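Local coordinates for protein pumilio homolog 23 (Arabidopsis thaliana, PDB 5WZK) that binds RNA sequence-specifically through its pumilio repeats, recognising 18S rRNA, and probably regulates translation and mRNA stability, at residues S329-S334 and Q398-F403. Numbering follows the deposited sequence.
Sequences SLIAVS and QGIFKF. With nucleotides of chain B.
I331 meets G399, I400 and F403 where helix 324-337 packs on the C-terminal end of helix 391-400. Both helices belong to the right-handed superhelix of stacked pumilio repeats, which approximates a half donut. I331 fits in with both of its branches. Its CG1 lies beside the backbone N (chi1 -66°), which sends CD1 on to meet I400 CD1 at 3.8 Å. CG2 takes the other direction. It sits 4.0 Å from G399 C and 3.8 Å from F403 CE2. G399 brings only backbone to this approach, and the methyl lies close over it. The side chains of I331 and F403 cross at about a right angle.

One turn further along helix 324-337, S334 comes to the rim of the F403 ring. S334 CB lies in the ring plane at its edge, and OG is 3.4 Å from F403 CZ. That hydroxyl has its polar partner elsewhere, in a hydrogen bond with S339 O. No hydrogen bond crosses between the two segments; they meet by van der Waals packing. A type I turn from I400 to F403 ends the helix and carries the F403 ring back to helix 324-337. Helix 341-352 adds E341 and C345 against the same ring, and I408 also touches it.

At the RNA end of the segment, Q398 reaches the base of A3 of chain B with its chain extended beyond CG. Its side chain also touches R434. N6 of A3 of chain B donates to Q398 OE1 at 3.2 Å, with an N-H...O angle of 147°. An alanine here would probably leave the adenine amino group without this acceptor and weaken the hold on the base. Q398 NE2 lies 2.7 Å from N1 of A3 of chain B.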
ATOM      1  N   SER A 329      13.083   3.432   6.917  1.00 30.83           N
ATOM      2  CA  SER A 329      13.135   1.979   7.037  1.00 36.59           C
ATOM      3  C   SER A 329      14.177   1.535   8.055  1.00 35.61           C
ATOM      4  O   SER A 329      13.908   0.652   8.878  1.00 38.85           O
ATOM      5  CB  SER A 329      13.411   1.348   5.674  1.00 35.27           C
ATOM      6  OG  SER A 329      12.341   1.615   4.787  1.00 42.36           O
ATOM      7  N   LEU A 330      15.380   2.119   8.004  1.00 37.09           N
ATOM      8  CA  LEU A 330      16.397   1.826   9.015  1.00 35.76           C
ATOM      9  C   LEU A 330      15.869   2.084  10.424  1.00 36.95           C
ATOM     10  O   LEU A 330      16.036   1.261  11.329  1.00 35.80           O
ATOM     11  CB  LEU A 330      17.641   2.666   8.745  1.00 38.25           C
ATOM     12  CG  LEU A 330      18.593   2.061   7.723  1.00 37.61           C
ATOM     13  CD1 LEU A 330      19.828   2.923   7.544  1.00 34.95           C
ATOM     14  CD2 LEU A 330      18.988   0.725   8.236  1.00 40.48           C
ATOM     15  N   ILE A 331      15.205   3.225  10.616  1.00 33.90           N
ATOM     16  CA  ILE A 331      14.595   3.531  11.903  1.00 36.73           C
ATOM     17  C   ILE A 331      13.622   2.434  12.313  1.00 40.33           C
ATOM     18  O   ILE A 331      13.642   1.956  13.454  1.00 45.51           O
ATOM     19  CB  ILE A 331      13.900   4.897  11.837  1.00 39.58           C
ATOM     20  CG1 ILE A 331      14.938   5.992  11.638  1.00 32.20           C
ATOM     21  CG2 ILE A 331      13.044   5.124  13.078  1.00 33.36           C
ATOM     22  CD1 ILE A 331      14.376   7.328  11.837  1.00 33.71           C
ATOM     23  N   ALA A 332      12.756   2.013  11.390  1.00 36.01           N
ATOM     24  CA  ALA A 332      11.719   1.060  11.766  1.00 32.01           C
ATOM     25  C   ALA A 332      12.301  -0.311  12.068  1.00 34.86           C
ATOM     26  O   ALA A 332      11.891  -0.960  13.035  1.00 48.40           O
ATOM     27  CB  ALA A 332      10.663   0.964  10.668  1.00 33.35           C
ATOM     28  N   VAL A 333      13.253  -0.781  11.264  1.00 37.28           N
ATOM     29  CA  VAL A 333      13.776  -2.115  11.537  1.00 39.98           C
ATOM     30  C   VAL A 333      14.644  -2.083  12.790  1.00 46.22           C
ATOM     31  O   VAL A 333      14.752  -3.093  13.505  1.00 47.89           O
ATOM     32  CB  VAL A 333      14.523  -2.681  10.307  1.00 39.64           C
ATOM     33  CG1 VAL A 333      15.911  -2.068  10.145  1.00 42.38           C
ATOM     34  CG2 VAL A 333      14.632  -4.184  10.403  1.00 42.53           C
ATOM     35  N   SER A 334      15.250  -0.926  13.096  1.00 34.42           N
ATOM     36  CA  SER A 334      15.956  -0.764  14.364  1.00 35.27           C
ATOM     37  C   SER A 334      15.051  -1.097  15.547  1.00 47.43           C
ATOM     38  O   SER A 334      15.433  -1.882  16.429  1.00 43.02           O
ATOM     39  CB  SER A 334      16.490   0.656  14.485  1.00 40.98           C
ATOM     40  OG  SER A 334      16.923   0.891  15.806  1.00 37.44           O
ATOM     41  N   GLN A 398       7.459  10.129  13.423  1.00 32.66           N
ATOM     42  CA  GLN A 398       6.593   9.103  13.995  1.00 29.41           C
ATOM     43  C   GLN A 398       7.395   7.865  14.329  1.00 32.13           C
ATOM     44  O   GLN A 398       7.213   7.258  15.390  1.00 36.72           O
ATOM     45  CB  GLN A 398       5.471   8.757  13.020  1.00 22.76           C
ATOM     46  CG  GLN A 398       4.674   9.955  12.607  1.00 27.43           C
ATOM     47  CD  GLN A 398       3.651   9.655  11.534  1.00 30.45           C
ATOM     48  OE1 GLN A 398       3.051   8.583  11.503  1.00 27.80           O
ATOM     49  NE2 GLN A 398       3.437  10.617  10.650  1.00 35.61           N
ATOM     50  N   GLY A 399       8.306   7.482  13.438  1.00 26.64           N
ATOM     51  CA  GLY A 399       9.201   6.394  13.768  1.00 30.47           C
ATOM     52  C   GLY A 399       9.979   6.687  15.028  1.00 32.80           C
ATOM     53  O   GLY A 399       9.918   5.933  15.999  1.00 34.87           O
ATOM     54  N   ILE A 400      10.665   7.832  15.044  1.00 27.18           N
ATOM     55  CA  ILE A 400      11.512   8.213  16.169  1.00 33.76           C
ATOM     56  C   ILE A 400      10.763   8.106  17.498  1.00 35.44           C
ATOM     57  O   ILE A 400      11.273   7.527  18.468  1.00 33.38           O
ATOM     58  CB  ILE A 400      12.075   9.624  15.927  1.00 32.98           C
ATOM     59  CG1 ILE A 400      13.167   9.550  14.870  1.00 27.59           C
ATOM     60  CG2 ILE A 400      12.632  10.217  17.190  1.00 29.39           C
ATOM     61  CD1 ILE A 400      14.367   8.837  15.347  1.00 29.82           C
ATOM     62  N   PHE A 401       9.527   8.601  17.551  1.00 27.12           N
ATOM     63  CA  PHE A 401       8.799   8.616  18.814  1.00 29.16           C
ATOM     64  C   PHE A 401       8.227   7.262  19.210  1.00 30.81           C
ATOM     65  O   PHE A 401       7.485   7.199  20.192  1.00 36.17           O
ATOM     66  CB  PHE A 401       7.679   9.666  18.784  1.00 33.07           C
ATOM     67  CG  PHE A 401       8.186  11.084  18.821  1.00 29.53           C
ATOM     68  CD1 PHE A 401       8.841  11.568  19.941  1.00 24.48           C
ATOM     69  CD2 PHE A 401       8.028  11.922  17.735  1.00 27.29           C
ATOM     70  CE1 PHE A 401       9.328  12.861  19.978  1.00 23.99           C
ATOM     71  CE2 PHE A 401       8.517  13.217  17.771  1.00 29.57           C
ATOM     72  CZ  PHE A 401       9.163  13.686  18.897  1.00 23.49           C
ATOM     73  N   LYS A 402       8.542   6.181  18.495  1.00 37.39           N
ATOM     74  CA  LYS A 402       8.256   4.843  19.014  1.00 38.50           C
ATOM     75  C   LYS A 402       9.451   4.249  19.757  1.00 35.34           C
ATOM     76  O   LYS A 402       9.295   3.249  20.466  1.00 34.40           O
ATOM     77  CB  LYS A 402       7.795   3.896  17.884  1.00 34.07           C
ATOM     78  CG  LYS A 402       6.330   4.096  17.483  1.00 44.13           C
ATOM     79  CD  LYS A 402       5.933   3.346  16.210  1.00 44.67           C
ATOM     80  CE  LYS A 402       5.789   1.847  16.450  1.00 63.42           C
ATOM     81  NZ  LYS A 402       5.383   1.120  15.199  1.00 62.36           N
ATOM     82  N   PHE A 403      10.634   4.842  19.629  1.00 33.15           N
ATOM     83  CA  PHE A 403      11.728   4.484  20.516  1.00 33.65           C
ATOM     84  C   PHE A 403      11.409   4.917  21.940  1.00 36.57           C
ATOM     85  O   PHE A 403      10.558   5.782  22.183  1.00 40.47           O
ATOM     86  CB  PHE A 403      13.037   5.151  20.084  1.00 39.89           C
ATOM     87  CG  PHE A 403      13.664   4.572  18.844  1.00 34.50           C
ATOM     88  CD1 PHE A 403      14.048   3.246  18.792  1.00 32.93           C
ATOM     89  CD2 PHE A 403      13.914   5.381  17.745  1.00 35.72           C
ATOM     90  CE1 PHE A 403      14.634   2.733  17.659  1.00 40.47           C
ATOM     91  CE2 PHE A 403      14.521   4.878  16.615  1.00 36.32           C
ATOM     92  CZ  PHE A 403      14.878   3.553  16.570  1.00 43.17           C
TER
ATOM     93  P     A B   3      -6.641  14.408   5.842  1.00 46.08           P
ATOM     94  OP1   A B   3      -6.839  15.834   6.239  1.00 49.30           O
ATOM     95  OP2   A B   3      -7.348  13.766   4.697  1.00 48.42           O
ATOM     96  O5'   A B   3      -5.079  14.288   5.596  1.00 48.92           O
ATOM     97  C5'   A B   3      -4.559  13.457   4.576  1.00 41.19           C
ATOM     98  C4'   A B   3      -3.116  13.780   4.349  1.00 39.27           C
ATOM     99  O4'   A B   3      -2.435  13.809   5.623  1.00 45.80           O
ATOM    100  C3'   A B   3      -2.321  12.788   3.520  1.00 46.61           C
ATOM    101  O3'   A B   3      -2.486  13.028   2.139  1.00 43.64           O
ATOM    102  C2'   A B   3      -0.895  13.038   3.987  1.00 44.82           C
ATOM    103  O2'   A B   3      -0.390  14.205   3.347  1.00 42.74           O
ATOM    104  C1'   A B   3      -1.112  13.356   5.472  1.00 40.30           C
ATOM    105  N9    A B   3      -0.920  12.210   6.383  1.00 34.91           N
ATOM    106  C8    A B   3      -1.898  11.423   6.933  1.00 35.21           C
ATOM    107  N7    A B   3      -1.430  10.501   7.745  1.00 39.18           N
ATOM    108  C5    A B   3      -0.058  10.695   7.755  1.00 33.90           C
ATOM    109  C6    A B   3       1.003  10.048   8.423  1.00 33.92           C
ATOM    110  N6    A B   3       0.874   9.016   9.259  1.00 34.33           N
ATOM    111  N1    A B   3       2.254  10.510   8.208  1.00 36.71           N
ATOM    112  C2    A B   3       2.422  11.550   7.384  1.00 37.00           C
ATOM    113  N3    A B   3       1.509  12.241   6.701  1.00 38.95           N
ATOM    114  C4    A B   3       0.269  11.760   6.929  1.00 40.76           C
TER